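Local coordinates for F-actin-capping protein subunit alpha (Plasmodium berghei, PDB 7A0H) that probably caps the fast-growing barbed ends of actin filaments as a homodimer, blocking the exchange of actin subunits there without severing the filament, at residues Ile45-Ile48 and Ile49-Tyr52; Ile112-Lys115 and Tyr116-Ala119; Ser273-Leu276 and Ile277-Arg281. One frame throughout, in Å; residues are numbered along the deposited sequence.

Contact 1 of 3, residues Ile45-Ile48 and Ile49-Tyr52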
loop_
_atom_site.group_PDB
_atom_site.type_symbol
_atom_site.label_atom_id
_atom_site.label_comp_id
_atom_site.label_asym_id
_atom_site.label_seq_id
_atom_site.Cartn_x
_atom_site.Cartn_y
_atom_site.Cartn_z
ATOM N N ILE A 45 -19.481 0.807 11.302
ATOM C CA ILE A 45 -18.877 0.551 10.015
ATOM C C ILE A 45 -19.502 1.483 8.993
ATOM O O ILE A 45 -18.798 2.058 8.158
ATOM C CB ILE A 45 -19.036 -0.919 9.627
ATOM C CG1 ILE A 45 -18.182 -1.837 10.503
ATOM C CG2 ILE A 45 -18.575 -1.172 8.174
ATOM C CD1 ILE A 45 -18.488 -3.357 10.257
ATOM N N GLU A 46 -20.831 1.642 9.027
ATOM C CA GLU A 46 -21.470 2.538 8.076
ATOM C C GLU A 46 -20.926 3.969 8.203
ATOM O O GLU A 46 -20.683 4.617 7.199
ATOM C CB GLU A 46 -22.989 2.527 8.231
ATOM C CG GLU A 46 -23.694 3.319 7.036
ATOM C CD GLU A 46 -23.763 4.829 7.236
ATOM O OE1 GLU A 46 -23.616 5.283 8.398
ATOM O OE2 GLU A 46 -24.023 5.573 6.244
ATOM N N ASP A 47 -20.706 4.466 9.424
ATOM C CA ASP A 47 -20.145 5.799 9.592
ATOM C C ASP A 47 -18.755 5.894 8.995
ATOM O O ASP A 47 -18.461 6.795 8.200
ATOM C CB ASP A 47 -20.159 6.209 11.061
ATOM C CG ASP A 47 -21.540 6.690 11.461
ATOM O OD1 ASP A 47 -22.132 7.445 10.631
ATOM O OD2 ASP A 47 -22.080 6.290 12.515
ATOM N N ILE A 48 -17.894 4.957 9.334
ATOM C CA ILE A 48 -16.539 4.986 8.810
ATOM C C ILE A 48 -16.537 4.961 7.282
ATOM O O ILE A 48 -15.704 5.604 6.626
ATOM C CB ILE A 48 -15.738 3.799 9.365
ATOM C CG1 ILE A 48 -15.194 4.157 10.722
ATOM C CG2 ILE A 48 -14.663 3.424 8.381
ATOM C CD1 ILE A 48 -14.504 2.973 11.372
ATOM N N ILE A 49 -17.438 4.198 6.688
ATOM C CA ILE A 49 -17.403 4.124 5.242
ATOM C C ILE A 49 -17.973 5.412 4.625
ATOM O O ILE A 49 -17.505 5.883 3.587
ATOM C CB ILE A 49 -18.139 2.871 4.784
ATOM C CG1 ILE A 49 -17.315 1.636 5.170
ATOM C CG2 ILE A 49 -18.321 2.804 3.320
ATOM C CD1 ILE A 49 -15.974 1.541 4.398
ATOM N N SER A 50 -18.998 6.000 5.219
ATOM C CA SER A 50 -19.523 7.218 4.640
ATOM C C SER A 50 -18.455 8.301 4.617
ATOM O O SER A 50 -18.376 9.072 3.672
ATOM C CB SER A 50 -20.751 7.672 5.411
ATOM O OG SER A 50 -20.414 7.971 6.766
ATOM N N LYS A 51 -17.652 8.398 5.658
ATOM C CA LYS A 51 -16.615 9.412 5.692
ATOM C C LYS A 51 -15.534 9.089 4.682
ATOM O O LYS A 51 -15.028 9.974 3.980
ATOM C CB LYS A 51 -16.037 9.500 7.094
ATOM C CG LYS A 51 -14.911 10.517 7.255
ATOM C CD LYS A 51 -15.414 11.948 7.182
ATOM C CE LYS A 51 -14.378 12.949 7.707
ATOM N NZ LYS A 51 -13.330 13.243 6.691
ATOM N N TYR A 52 -15.095 7.844 4.678
ATOM C CA TYR A 52 -14.231 7.365 3.614
ATOM C C TYR A 52 -14.744 7.772 2.235
ATOM O O TYR A 52 -13.985 8.276 1.396
ATOM C CB TYR A 52 -14.144 5.843 3.757
ATOM C CG TYR A 52 -13.296 5.227 2.747
ATOM C CD1 TYR A 52 -11.936 5.154 2.926
ATOM C CD2 TYR A 52 -13.847 4.762 1.564
ATOM C CE1 TYR A 52 -11.127 4.605 1.961
ATOM C CE2 TYR A 52 -13.052 4.220 0.583
ATOM C CZ TYR A 52 -11.691 4.136 0.790
ATOM O OH TYR A 52 -10.897 3.556 -0.173
HETATM O O HOH W 1 -23.204 8.385 8.113
#
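From I45 to Y52 the backbone runs as regular α-helix, and four successive i to i+4 bonds join the two halves: I49 N to I45 O (2.9 Å), S50 N to E46 O, K51 N to D47 O and Y52 N to I48 O. The stretch belongs to helix 39-55, which packs with helices 3-18 and 21-35 as the N-terminal helical bundle characteristic of capping proteins.

On the buried side, CG2 of I45 lies 4.3 Å from CG1 of I49, one helical turn further on. Branched aliphatic residues suit this place because both face neighbouring helices: I45 touches I12 and I28, while I49 rests on V24. I48 also meets helix 3-18, at R13 and L16, and Y52 reaches P21.

The outer side is polar. With chi1 at 62°, the hydroxyl of S50 sits between its own N and carbonyl carbon, a position that directs OG back at the preceding turn. There OG donates to D47 O at 2.7 Å, a bond that serine can make because its hydroxyl is short and close to the backbone. D47 O therefore accepts twice: K51 N approaches with a C=O...N angle of 164°, whereas OG comes from the flank at 119°. K51 itself sends its ammonium to D55 in a salt bridge. A water lies at hydrogen-bonding distance of both polar side chains, bridging S50 OG, 3.1 Å away, and D47 OD1, 2.9 Å away.

Contact 2 of 3, residues Ile112-Lys115 and Tyr116-Ala119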
loop_
_atom_site.group_PDB
_atom_site.type_symbol
_atom_site.label_atom_id
_atom_site.label_comp_id
_atom_site.label_asym_id
_atom_site.label_seq_id
_atom_site.Cartn_x
_atom_site.Cartn_y
_atom_site.Cartn_z
ATOM N N ILE A 112 -28.156 35.498 -8.257
ATOM C CA ILE A 112 -26.935 35.727 -9.014
ATOM C C ILE A 112 -25.911 34.609 -8.756
ATOM O O ILE A 112 -25.338 34.050 -9.701
ATOM C CB ILE A 112 -26.449 37.160 -8.730
ATOM C CG1 ILE A 112 -25.197 37.493 -9.511
ATOM C CG2 ILE A 112 -26.092 37.394 -7.320
ATOM C CD1 ILE A 112 -25.466 37.715 -10.968
ATOM N N LEU A 113 -25.776 34.156 -7.518
ATOM C CA LEU A 113 -24.899 33.013 -7.223
ATOM C C LEU A 113 -25.149 31.826 -8.139
ATOM O O LEU A 113 -24.226 31.208 -8.673
ATOM C CB LEU A 113 -25.141 32.553 -5.788
ATOM C CG LEU A 113 -24.327 31.348 -5.331
ATOM C CD1 LEU A 113 -22.832 31.723 -5.366
ATOM C CD2 LEU A 113 -24.768 30.951 -3.973
ATOM N N GLU A 114 -26.395 31.447 -8.266
ATOM C CA GLU A 114 -26.725 30.345 -9.154
ATOM C C GLU A 114 -26.289 30.672 -10.575
ATOM O O GLU A 114 -26.002 29.776 -11.364
ATOM C CB GLU A 114 -28.233 30.024 -9.041
ATOM C CG GLU A 114 -28.807 28.932 -9.974
ATOM C CD GLU A 114 -28.168 27.551 -9.785
ATOM O OE1 GLU A 114 -27.379 27.401 -8.816
ATOM O OE2 GLU A 114 -28.469 26.644 -10.615
ATOM N N LYS A 115 -26.266 31.938 -10.946
ATOM C CA LYS A 115 -25.849 32.259 -12.308
ATOM C C LYS A 115 -24.352 32.027 -12.465
ATOM O O LYS A 115 -23.896 31.434 -13.454
ATOM C CB LYS A 115 -26.206 33.718 -12.602
ATOM C CG LYS A 115 -27.665 34.019 -12.932
ATOM C CD LYS A 115 -27.828 35.522 -13.320
ATOM C CE LYS A 115 -29.292 35.929 -13.546
ATOM N NZ LYS A 115 -29.624 37.293 -12.971
ATOM N N TYR A 116 -23.577 32.348 -11.436
ATOM C CA TYR A 116 -22.170 31.970 -11.455
ATOM C C TYR A 116 -22.002 30.463 -11.574
ATOM O O TYR A 116 -21.194 29.990 -12.387
ATOM C CB TYR A 116 -21.539 32.496 -10.182
ATOM C CG TYR A 116 -21.096 33.947 -10.229
ATOM C CD1 TYR A 116 -19.859 34.311 -10.745
ATOM C CD2 TYR A 116 -21.916 34.951 -9.782
ATOM C CE1 TYR A 116 -19.422 35.644 -10.765
ATOM C CE2 TYR A 116 -21.505 36.262 -9.796
ATOM C CZ TYR A 116 -20.257 36.597 -10.309
ATOM O OH TYR A 116 -19.843 37.868 -10.331
ATOM N N ARG A 117 -22.785 29.692 -10.774
ATOM C CA ARG A 117 -22.670 28.228 -10.742
ATOM C C ARG A 117 -23.034 27.647 -12.095
ATOM O O ARG A 117 -22.367 26.717 -12.602
ATOM C CB ARG A 117 -23.588 27.638 -9.626
ATOM C CG ARG A 117 -23.300 26.083 -9.299
ATOM C CD ARG A 117 -24.500 25.340 -8.629
ATOM N NE ARG A 117 -25.571 25.222 -9.602
ATOM C CZ ARG A 117 -25.589 24.375 -10.626
ATOM N NH1 ARG A 117 -24.615 23.489 -10.819
ATOM N NH2 ARG A 117 -26.629 24.419 -11.437
ATOM N N VAL A 118 -24.124 28.143 -12.667
ATOM C CA VAL A 118 -24.555 27.605 -13.956
ATOM C C VAL A 118 -23.444 27.838 -14.984
ATOM O O VAL A 118 -23.049 26.901 -15.705
ATOM C CB VAL A 118 -25.879 28.218 -14.396
ATOM C CG1 VAL A 118 -26.160 27.894 -15.817
ATOM C CG2 VAL A 118 -27.124 27.653 -13.490
ATOM N N ALA A 119 -22.912 29.087 -15.040
ATOM C CA ALA A 119 -21.866 29.414 -16.005
ATOM C C ALA A 119 -20.615 28.575 -15.745
ATOM O O ALA A 119 -19.984 28.034 -16.672
ATOM C CB ALA A 119 -21.491 30.910 -15.912
#
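I112 and Y116 meet on the first turns of helix 112-131, which in this capping-protein fold lies over the five-stranded antiparallel sheet and beside helix 243-266. Their side chains run side by side, with I112 CG1 3.9 Å from Y116 CE2. The flat ring of Y116 suits this buried place, where it also makes edge-to-face contacts with F246 and F200.

Backbone bonds of the i to i+4 kind tie the turns together, including V118 N to E114 O at 2.8 Å and A119 N to K115 O at 3.0 Å.

The ionic part is a salt bridge from E114 to R117, three residues on. The glutamate chain bends at chi2 (60°) and lies alongside the arginine, which grips it side-on: NE donates to OE1 at 2.9 Å and NH2 to OE2 at 3.0 Å. Both oxygens are met on their syn side and lie almost in the guanidinium plane, which is turned 28° from the carboxylate. Buried R117 needs several acceptors, and its NH1 finds N84 OD1 and V162 O. K86 forms a second salt bridge with E114 OE2, the oxygen that also has V118 CG2 against it at 3.3 Å.

Contact 3 of 3, residues Ser273-Leu276 and Ile277-Arg281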
loop_
_atom_site.group_PDB
_atom_site.type_symbol
_atom_site.label_atom_id
_atom_site.label_comp_id
_atom_site.label_asym_id
_atom_site.label_seq_id
_atom_site.Cartn_x
_atom_site.Cartn_y
_atom_site.Cartn_z
ATOM N N SER A 273 19.577 4.895 -8.117
ATOM C CA SER A 273 20.542 4.937 -7.018
ATOM C C SER A 273 20.879 3.506 -6.583
ATOM O O SER A 273 20.222 2.556 -7.015
ATOM C CB SER A 273 19.961 5.770 -5.873
ATOM O OG SER A 273 20.865 5.851 -4.790
ATOM N N SER A 274 21.949 3.321 -5.794
ATOM C CA SER A 274 22.377 1.988 -5.374
ATOM C C SER A 274 21.647 1.474 -4.136
ATOM O O SER A 274 21.415 0.258 -3.992
ATOM C CB SER A 274 23.871 2.026 -5.077
ATOM O OG SER A 274 24.085 2.870 -3.957
ATOM N N ASP A 275 21.329 2.370 -3.204
ATOM C CA ASP A 275 20.667 2.064 -1.941
ATOM C C ASP A 275 19.182 1.805 -2.095
ATOM O O ASP A 275 18.440 1.926 -1.113
ATOM C CB ASP A 275 20.911 3.207 -0.952
ATOM C CG ASP A 275 20.077 4.462 -1.269
ATOM O OD1 ASP A 275 19.566 4.616 -2.408
ATOM O OD2 ASP A 275 19.932 5.313 -0.365
ATOM N N LEU A 276 18.732 1.402 -3.282
ATOM C CA LEU A 276 17.310 1.425 -3.600
ATOM C C LEU A 276 16.454 0.751 -2.537
ATOM O O LEU A 276 15.393 1.268 -2.142
ATOM C CB LEU A 276 17.077 0.735 -4.940
ATOM C CG LEU A 276 17.415 1.506 -6.202
ATOM C CD1 LEU A 276 16.651 0.954 -7.385
ATOM C CD2 LEU A 276 17.081 2.930 -6.006
ATOM N N ILE A 277 16.899 -0.412 -2.078
ATOM C CA ILE A 277 16.148 -1.203 -1.118
ATOM C C ILE A 277 15.821 -0.356 0.096
ATOM O O ILE A 277 14.672 -0.318 0.559
ATOM C CB ILE A 277 16.975 -2.445 -0.746
ATOM C CG1 ILE A 277 17.220 -3.240 -2.029
ATOM C CG2 ILE A 277 16.247 -3.260 0.258
ATOM C CD1 ILE A 277 18.662 -3.512 -2.284
ATOM N N LYS A 278 16.830 0.337 0.624
ATOM C CA LYS A 278 16.664 1.263 1.736
ATOM C C LYS A 278 16.108 2.635 1.327
ATOM O O LYS A 278 15.887 3.468 2.220
ATOM C CB LYS A 278 17.989 1.411 2.498
ATOM C CG LYS A 278 19.160 1.986 1.711
ATOM C CD LYS A 278 20.549 1.529 2.260
ATOM C CE LYS A 278 21.072 0.256 1.547
ATOM N NZ LYS A 278 22.503 -0.173 1.849
ATOM N N ASN A 279 15.941 2.926 0.015
ATOM C CA ASN A 279 15.621 4.272 -0.466
ATOM C C ASN A 279 14.121 4.573 -0.391
ATOM O O ASN A 279 13.293 3.912 -1.034
ATOM C CB ASN A 279 16.136 4.451 -1.908
ATOM C CG ASN A 279 16.453 5.939 -2.290
ATOM O OD1 ASN A 279 15.671 6.849 -2.034
ATOM N ND2 ASN A 279 17.607 6.160 -2.924
ATOM N N THR A 280 13.789 5.638 0.339
ATOM C CA THR A 280 12.412 6.087 0.423
ATOM C C THR A 280 11.859 6.520 -0.927
ATOM O O THR A 280 10.639 6.526 -1.119
ATOM C CB THR A 280 12.291 7.275 1.377
ATOM O OG1 THR A 280 13.052 8.381 0.857
ATOM C CG2 THR A 280 12.797 6.904 2.766
ATOM N N ARG A 281 12.714 6.985 -1.838
ATOM C CA ARG A 281 12.256 7.518 -3.126
ATOM C C ARG A 281 12.739 6.573 -4.223
ATOM O O ARG A 281 13.885 6.662 -4.673
ATOM C CB ARG A 281 12.772 8.942 -3.358
ATOM C CG ARG A 281 12.594 9.811 -2.182
ATOM C CD ARG A 281 13.338 11.087 -2.317
ATOM N NE ARG A 281 13.315 11.724 -1.006
ATOM C CZ ARG A 281 14.095 12.734 -0.638
ATOM N NH1 ARG A 281 14.976 13.242 -1.491
ATOM N NH2 ARG A 281 13.999 13.223 0.594
#
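The loop between strands 268-270 and 283-285, which includes a short 3-10 turn, brings D275 and N279 together. The carboxylate of D275 collects two donors on one oxygen. S273 OG gives its proton to D275 OD1 at 3.0 Å, arriving from above the carboxylate plane, while N279 ND2 donates to the same OD1 on its syn side. The modelled ND2 to OD1 separation of 2.5 Å is shorter than such a bond normally is, and its exact value is doubtful. Carboxylate and amide planes stand 80° apart. D275 holds CG between its backbone N and carbonyl carbon (chi1 74°), which places OD1 where both donors can meet it.

Asparagine suits its position because both ends of its amide are used. While the NH2 group meets the aspartate, the oxygen closes an Asx turn: R281 N donates to N279 OD1 at 3.0 Å. The R281 bond supports this orientation of the amide, and the ND2 to OD1 contact is consistent with it. N279 N also hydrogen-bonds to L276 O at 2.8 Å, from well above the carbonyl plane. K282 NZ hydrogen-bonds to L276 O and to N279 O.

A long aliphatic chain suits K278 to lie across D275, its CG 3.4 Å from D275 CB, while NZ stays 6.5 Å from D275 OD2. The loop lies against the second subunit of the homodimer: apolar L276 packs on I269 of that subunit, I277 on its S190 and T280 on its F220, and S274 O accepts a hydrogen bond from ND2 of N266 in the second subunit.

From the N terminus the three contacts follow in series, and none encloses or crosses another. Because the segments are adjacent, none closes a long loop: contacts 1 and 2 each span about two helical turns, and contact 3 lies within the loop between strands 268-270 and 283-285. Contact 1 lies on helix 39-55 of the N-terminal helical bundle. The chain then runs through two strands, 58-62 and 66-70, and the four-stranded sheet to contact 2, which opens helix 112-131 and joins it to the five-stranded sheet and helix 243-266. Contact 3 follows helix 243-266, against the second subunit. The centres of contacts 2 and 3, on opposite sides of the chain's centre, are 51 Å apart. No two touch.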